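PDB 6WT6: metazoan TIR-STING fusion from Crassostrea gigas, which joins a TIR domain to a STING ligand-binding domain in one chain and belongs to the STING family of innate immune receptors. Local coordinates for residues A[282-285]-A[286-290]; A[347-350]-A[351-355]. All coordinates share one frame; numbering follows the deposited sequence.

Overall arrangement
Both contacts are local, between residues one helical turn apart, and both fall within the STING ligand-binding domain, yet they belong to different helices. Interaction 1 is on the short helix 284-291, its centre about 12 Å from the centre of the chain and next to the second subunit; interaction 2 is on helix 341-356, its centre about 31 Å from that of the chain, against the mixed sheet. Their centres are about 29 Å apart, and they do not touch. Each is only partly buried. Methionines, a threonine and an aromatic pair give the first its character, whereas the second packs apolar side chains on strands 260-266 and 272-279 and turns carboxylate and amide groups to lysines of strands 212-221 and 327-332.

Interaction 1: residues A[282-285]-A[286-290]; sequences VIHT and MFEME
The His284 ring has CD2 of Phe287 over one face, 3.7 Å from CE1 of His284, and OE2 of Glu288 at its edge, in plane. Ring centroids of His284 and Phe287 are 5.3 Å apart with planes at 53°, an oblique pair. Both side chains start with CG anti to the backbone N, which sends them out alongside each other. The Glu288 carboxylate, inclined at 72° to the imidazole, brings its CD within 3.6 Å of His284 CD2, while ND1 of His284 is hydrogen-bonded to the backbone N of Cys226.

The backbone is held by three bonds across the contact. Met286 N donates to Ile283 O at 3.0 Å from above the carbonyl plane, a bent i to i+3 bond; Glu288 N to His284 O and Met289 N to Thr285 O are straighter i to i+4 bonds. Met286, bent at chi3 (-73°), folds CE back to 3.8 Å from Ile283 CB, and Met289 SD approaches Thr285 CG2.

Ile283 and Met286 pack on helix 299-319, Thr285 and Met286 meet Phe179 of helix 176-204, and Glu288 and Met289 reach Tyr185 of the second subunit.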
ATOM      1  N   VAL A 282     -12.205   2.177  -0.768  1.00 25.27           N
ATOM      2  CA  VAL A 282     -10.905   2.119  -0.107  1.00 23.66           C
ATOM      3  C   VAL A 282     -10.402   3.512   0.272  1.00 26.00           C
ATOM      4  O   VAL A 282      -9.654   3.661   1.248  1.00 27.86           O
ATOM      5  CB  VAL A 282      -9.895   1.368  -0.998  1.00 28.02           C
ATOM      6  CG1 VAL A 282      -9.541   2.186  -2.233  1.00 27.59           C
ATOM      7  CG2 VAL A 282      -8.642   1.008  -0.205  1.00 32.47           C
ATOM      8  N   ILE A 283     -10.807   4.556  -0.458  1.00 25.98           N
ATOM      9  CA  ILE A 283     -10.285   5.889  -0.161  1.00 24.17           C
ATOM     10  C   ILE A 283     -10.765   6.403   1.191  1.00 19.54           C
ATOM     11  O   ILE A 283     -10.114   7.270   1.781  1.00 21.95           O
ATOM     12  CB  ILE A 283     -10.643   6.895  -1.275  1.00 23.19           C
ATOM     13  CG1 ILE A 283     -12.134   7.233  -1.246  1.00 19.78           C
ATOM     14  CG2 ILE A 283     -10.232   6.344  -2.634  1.00 27.12           C
ATOM     15  CD1 ILE A 283     -12.592   8.108  -2.404  1.00 13.50           C
ATOM     16  N   HIS A 284     -11.872   5.865   1.713  1.00 21.11           N
ATOM     17  CA  HIS A 284     -12.374   6.301   3.014  1.00 23.29           C
ATOM     18  C   HIS A 284     -11.349   6.073   4.116  1.00 26.70           C
ATOM     19  O   HIS A 284     -11.380   6.759   5.146  1.00 31.10           O
ATOM     20  CB  HIS A 284     -13.675   5.570   3.347  1.00 23.43           C
ATOM     21  CG  HIS A 284     -14.451   6.199   4.461  1.00 24.13           C
ATOM     22  ND1 HIS A 284     -15.233   7.319   4.279  1.00 25.60           N
ATOM     23  CD2 HIS A 284     -14.558   5.872   5.771  1.00 26.10           C
ATOM     24  CE1 HIS A 284     -15.794   7.651   5.428  1.00 27.44           C
ATOM     25  NE2 HIS A 284     -15.399   6.791   6.351  1.00 26.95           N
ATOM     26  N   THR A 285     -10.444   5.112   3.916  1.00 25.31           N
ATOM     27  CA  THR A 285      -9.384   4.854   4.883  1.00 20.82           C
ATOM     28  C   THR A 285      -8.510   6.085   5.086  1.00 18.43           C
ATOM     29  O   THR A 285      -8.115   6.392   6.217  1.00 19.09           O
ATOM     30  CB  THR A 285      -8.547   3.660   4.414  1.00 21.52           C
ATOM     31  OG1 THR A 285      -9.334   2.469   4.518  1.00 20.94           O
ATOM     32  CG2 THR A 285      -7.281   3.508   5.248  1.00 23.66           C
ATOM     33  N   MET A 286      -8.208   6.811   4.004  1.00 13.68           N
ATOM     34  CA  MET A 286      -7.392   8.014   4.130  1.00 17.83           C
ATOM     35  C   MET A 286      -8.121   9.104   4.913  1.00 19.43           C
ATOM     36  O   MET A 286      -7.494   9.852   5.669  1.00 19.32           O
ATOM     37  CB  MET A 286      -6.979   8.515   2.745  1.00 20.42           C
ATOM     38  CG  MET A 286      -5.870   7.681   2.104  1.00 23.93           C
ATOM     39  SD  MET A 286      -5.516   8.115   0.387  1.00 24.53           S
ATOM     40  CE  MET A 286      -6.953   7.451  -0.449  1.00 17.10           C
ATOM     41  N   PHE A 287      -9.442   9.212   4.749  1.00 17.57           N
ATOM     42  CA  PHE A 287     -10.209  10.134   5.581  1.00 20.04           C
ATOM     43  C   PHE A 287     -10.130   9.740   7.048  1.00 21.31           C
ATOM     44  O   PHE A 287      -9.946  10.597   7.918  1.00 25.78           O
ATOM     45  CB  PHE A 287     -11.668  10.186   5.126  1.00 21.60           C
ATOM     46  CG  PHE A 287     -12.579  10.854   6.112  1.00 20.01           C
ATOM     47  CD1 PHE A 287     -12.514  12.220   6.314  1.00 16.57           C
ATOM     48  CD2 PHE A 287     -13.499  10.114   6.843  1.00 22.40           C
ATOM     49  CE1 PHE A 287     -13.348  12.840   7.222  1.00 20.80           C
ATOM     50  CE2 PHE A 287     -14.339  10.733   7.756  1.00 21.61           C
ATOM     51  CZ  PHE A 287     -14.266  12.096   7.942  1.00 21.35           C
ATOM     52  N   GLU A 288     -10.257   8.445   7.341  1.00 24.80           N
ATOM     53  CA  GLU A 288     -10.174   8.002   8.728  1.00 24.43           C
ATOM     54  C   GLU A 288      -8.783   8.241   9.304  1.00 20.55           C
ATOM     55  O   GLU A 288      -8.649   8.656  10.461  1.00 25.02           O
ATOM     56  CB  GLU A 288     -10.572   6.528   8.831  1.00 24.23           C
ATOM     57  CG  GLU A 288     -12.076   6.336   9.000  1.00 32.63           C
ATOM     58  CD  GLU A 288     -12.554   4.948   8.623  1.00 46.60           C
ATOM     59  OE1 GLU A 288     -11.835   4.237   7.884  1.00 48.50           O
ATOM     60  OE2 GLU A 288     -13.659   4.567   9.065  1.00 51.49           O
ATOM     61  N   MET A 289      -7.738   8.021   8.502  1.00 22.43           N
ATOM     62  CA  MET A 289      -6.372   8.246   8.970  1.00 23.62           C
ATOM     63  C   MET A 289      -6.123   9.720   9.268  1.00 28.06           C
ATOM     64  O   MET A 289      -5.472  10.058  10.264  1.00 32.52           O
ATOM     65  CB  MET A 289      -5.368   7.730   7.933  1.00 19.56           C
ATOM     66  CG  MET A 289      -5.364   6.213   7.750  1.00 19.47           C
ATOM     67  SD  MET A 289      -4.293   5.657   6.400  1.00 24.52           S
ATOM     68  CE  MET A 289      -2.677   6.052   7.053  1.00 19.37           C
ATOM     69  N   GLU A 290      -6.626  10.614   8.411  1.00 25.63           N
ATOM     70  CA  GLU A 290      -6.485  12.047   8.655  1.00 25.27           C
ATOM     71  C   GLU A 290      -7.189  12.453   9.943  1.00 25.78           C
ATOM     72  O   GLU A 290      -6.632  13.184  10.769  1.00 22.77           O
ATOM     73  CB  GLU A 290      -7.046  12.836   7.469  1.00 26.32           C
ATOM     74  CG  GLU A 290      -7.103  14.346   7.689  1.00 31.09           C
ATOM     75  CD  GLU A 290      -8.038  15.050   6.717  1.00 32.94           C
ATOM     76  OE1 GLU A 290      -9.151  14.536   6.474  1.00 32.19           O
ATOM     77  OE2 GLU A 290      -7.655  16.117   6.190  1.00 32.93           O
TER

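Interaction 2: residues A[347-350]-A[351-355]; sequences CNEI and KNQLR
Helix 341-356 of the STING ligand-binding domain lies against its mixed beta-sheet, and residues 347-355 show how an alpha-helix sorts its side chains between sheet and solvent. Four consecutive i to i+4 bonds carry the backbone here, from Lys351 N to Cys347 O through Leu354 N to Ile350 O, the first with an N-H...O angle of 164°.

Ile350 and Leu354 run alongside each other in the same direction, with CG2 of Ile350 4.1 Å from CD1 of Leu354. Both touch Tyr273 of strand 272-279, and Ile350 also meets Phe275 and, with Cys347, Val265 of strand 260-266. Lys351 is stretched out toward its amine; its CG sits 3.2 Å from Cys347 O, and its NZ forms a salt bridge with Asp267.

A polar pair, Glu349 and Gln353, meets Phe217 of strand 212-221. Each chain bends at chi2 (-64° in Glu349, -55° in Gln353), which brings their ends alongside. The carboxylate and amide planes are nearly coplanar. OE1 of Gln353 is hydrogen-bonded to Lys215 NZ, which probably polarises the amide, and Glu349 OE1 makes a weak, long ion pair with Lys328. Asn352 stands alongside Glu349, its amide almost perpendicular to the carboxylate. On the same side of Glu349 OE1 stand Gln353 NE2, 3.7 Å away, and Asn352 ND2, at 4.2 Å.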
ATOM      1  N   CYS A 347     -24.446  13.768 -15.123  1.00 37.13           N
ATOM      2  CA  CYS A 347     -24.968  13.867 -16.485  1.00 40.71           C
ATOM      3  C   CYS A 347     -23.877  14.263 -17.466  1.00 45.52           C
ATOM      4  O   CYS A 347     -23.840  13.772 -18.600  1.00 48.87           O
ATOM      5  CB  CYS A 347     -26.115  14.875 -16.550  1.00 42.67           C
ATOM      6  SG  CYS A 347     -27.686  14.291 -15.905  1.00 46.42           S
ATOM      7  N   ASN A 348     -22.980  15.155 -17.050  1.00 46.47           N
ATOM      8  CA  ASN A 348     -21.861  15.513 -17.910  1.00 45.39           C
ATOM      9  C   ASN A 348     -20.964  14.310 -18.175  1.00 38.53           C
ATOM     10  O   ASN A 348     -20.519  14.099 -19.308  1.00 37.31           O
ATOM     11  CB  ASN A 348     -21.061  16.653 -17.284  1.00 48.85           C
ATOM     12  CG  ASN A 348     -21.498  18.015 -17.784  1.00 54.48           C
ATOM     13  OD1 ASN A 348     -21.159  18.412 -18.900  1.00 60.35           O
ATOM     14  ND2 ASN A 348     -22.239  18.743 -16.957  1.00 51.36           N
ATOM     15  N   GLU A 349     -20.688  13.505 -17.145  1.00 34.52           N
ATOM     16  CA  GLU A 349     -19.816  12.351 -17.335  1.00 35.46           C
ATOM     17  C   GLU A 349     -20.492  11.270 -18.166  1.00 30.25           C
ATOM     18  O   GLU A 349     -19.847  10.643 -19.011  1.00 34.77           O
ATOM     19  CB  GLU A 349     -19.369  11.791 -15.985  1.00 39.61           C
ATOM     20  CG  GLU A 349     -18.150  12.486 -15.404  1.00 46.96           C
ATOM     21  CD  GLU A 349     -16.904  12.314 -16.261  1.00 55.98           C
ATOM     22  OE1 GLU A 349     -16.873  11.407 -17.124  1.00 58.16           O
ATOM     23  OE2 GLU A 349     -15.948  13.096 -16.068  1.00 60.94           O
ATOM     24  N   ILE A 350     -21.786  11.038 -17.943  1.00 26.80           N
ATOM     25  CA  ILE A 350     -22.505  10.018 -18.704  1.00 30.17           C
ATOM     26  C   ILE A 350     -22.518  10.367 -20.186  1.00 38.50           C
ATOM     27  O   ILE A 350     -22.282   9.508 -21.045  1.00 41.43           O
ATOM     28  CB  ILE A 350     -23.933   9.849 -18.154  1.00 31.10           C
ATOM     29  CG1 ILE A 350     -23.904   9.273 -16.737  1.00 33.42           C
ATOM     30  CG2 ILE A 350     -24.760   8.965 -19.076  1.00 28.69           C
ATOM     31  CD1 ILE A 350     -25.275   9.127 -16.122  1.00 29.98           C
ATOM     32  N   LYS A 351     -22.792  11.634 -20.509  1.00 41.67           N
ATOM     33  CA  LYS A 351     -22.828  12.052 -21.907  1.00 43.64           C
ATOM     34  C   LYS A 351     -21.445  11.981 -22.542  1.00 46.60           C
ATOM     35  O   LYS A 351     -21.314  11.626 -23.719  1.00 49.21           O
ATOM     36  CB  LYS A 351     -23.404  13.465 -22.013  1.00 42.05           C
ATOM     37  CG  LYS A 351     -24.866  13.563 -21.608  1.00 43.61           C
ATOM     38  CD  LYS A 351     -25.360  15.001 -21.615  1.00 44.83           C
ATOM     39  CE  LYS A 351     -26.833  15.070 -21.248  1.00 46.13           C
ATOM     40  NZ  LYS A 351     -27.362  16.463 -21.282  1.00 49.62           N
ATOM     41  N   ASN A 352     -20.400  12.308 -21.777  1.00 44.08           N
ATOM     42  CA  ASN A 352     -19.041  12.207 -22.298  1.00 46.42           C
ATOM     43  C   ASN A 352     -18.690  10.766 -22.648  1.00 48.37           C
ATOM     44  O   ASN A 352     -18.054  10.503 -23.677  1.00 49.96           O
ATOM     45  CB  ASN A 352     -18.054  12.774 -21.278  1.00 46.11           C
ATOM     46  CG  ASN A 352     -16.630  12.795 -21.791  1.00 50.51           C
ATOM     47  OD1 ASN A 352     -16.337  13.413 -22.812  1.00 57.19           O
ATOM     48  ND2 ASN A 352     -15.730  12.138 -21.068  1.00 48.92           N
ATOM     49  N   GLN A 353     -19.104   9.816 -21.808  1.00 41.77           N
ATOM     50  CA  GLN A 353     -18.783   8.420 -22.070  1.00 40.86           C
ATOM     51  C   GLN A 353     -19.606   7.860 -23.223  1.00 47.50           C
ATOM     52  O   GLN A 353     -19.126   6.985 -23.952  1.00 49.27           O
ATOM     53  CB  GLN A 353     -18.989   7.589 -20.805  1.00 34.85           C
ATOM     54  CG  GLN A 353     -18.044   7.960 -19.677  1.00 31.28           C
ATOM     55  CD  GLN A 353     -16.587   7.892 -20.096  1.00 36.13           C
ATOM     56  OE1 GLN A 353     -16.174   6.975 -20.812  1.00 40.25           O
ATOM     57  NE2 GLN A 353     -15.801   8.868 -19.657  1.00 34.03           N
ATOM     58  N   LEU A 354     -20.836   8.348 -23.410  1.00 50.21           N
ATOM     59  CA  LEU A 354     -21.642   7.891 -24.537  1.00 48.01           C
ATOM     60  C   LEU A 354     -21.047   8.338 -25.866  1.00 56.76           C
ATOM     61  O   LEU A 354     -21.168   7.625 -26.868  1.00 61.21           O
ATOM     62  CB  LEU A 354     -23.081   8.390 -24.398  1.00 39.40           C
ATOM     63  CG  LEU A 354     -23.952   7.685 -23.355  1.00 34.73           C
ATOM     64  CD1 LEU A 354     -25.216   8.479 -23.074  1.00 37.31           C
ATOM     65  CD2 LEU A 354     -24.311   6.285 -23.822  1.00 32.47           C
ATOM     66  N   ARG A 355     -20.403   9.509 -25.894  1.00 59.21           N
ATOM     67  CA  ARG A 355     -19.696   9.949 -27.093  1.00 63.29           C
ATOM     68  C   ARG A 355     -18.595   8.965 -27.471  1.00 64.48           C
ATOM     69  O   ARG A 355     -18.478   8.562 -28.633  1.00 70.92           O
ATOM     70  CB  ARG A 355     -19.108  11.344 -26.873  1.00 65.64           C
ATOM     71  CG  ARG A 355     -19.843  12.464 -27.585  1.00 70.76           C
ATOM     72  CD  ARG A 355     -19.207  13.820 -27.288  1.00 75.29           C
ATOM     73  NE  ARG A 355     -19.286  14.164 -25.870  1.00 77.38           N
ATOM     74  CZ  ARG A 355     -20.341  14.740 -25.301  1.00 80.24           C
ATOM     75  NH1 ARG A 355     -21.409  15.037 -26.030  1.00 83.77           N
ATOM     76  NH2 ARG A 355     -20.331  15.017 -24.004  1.00 78.98           N
TER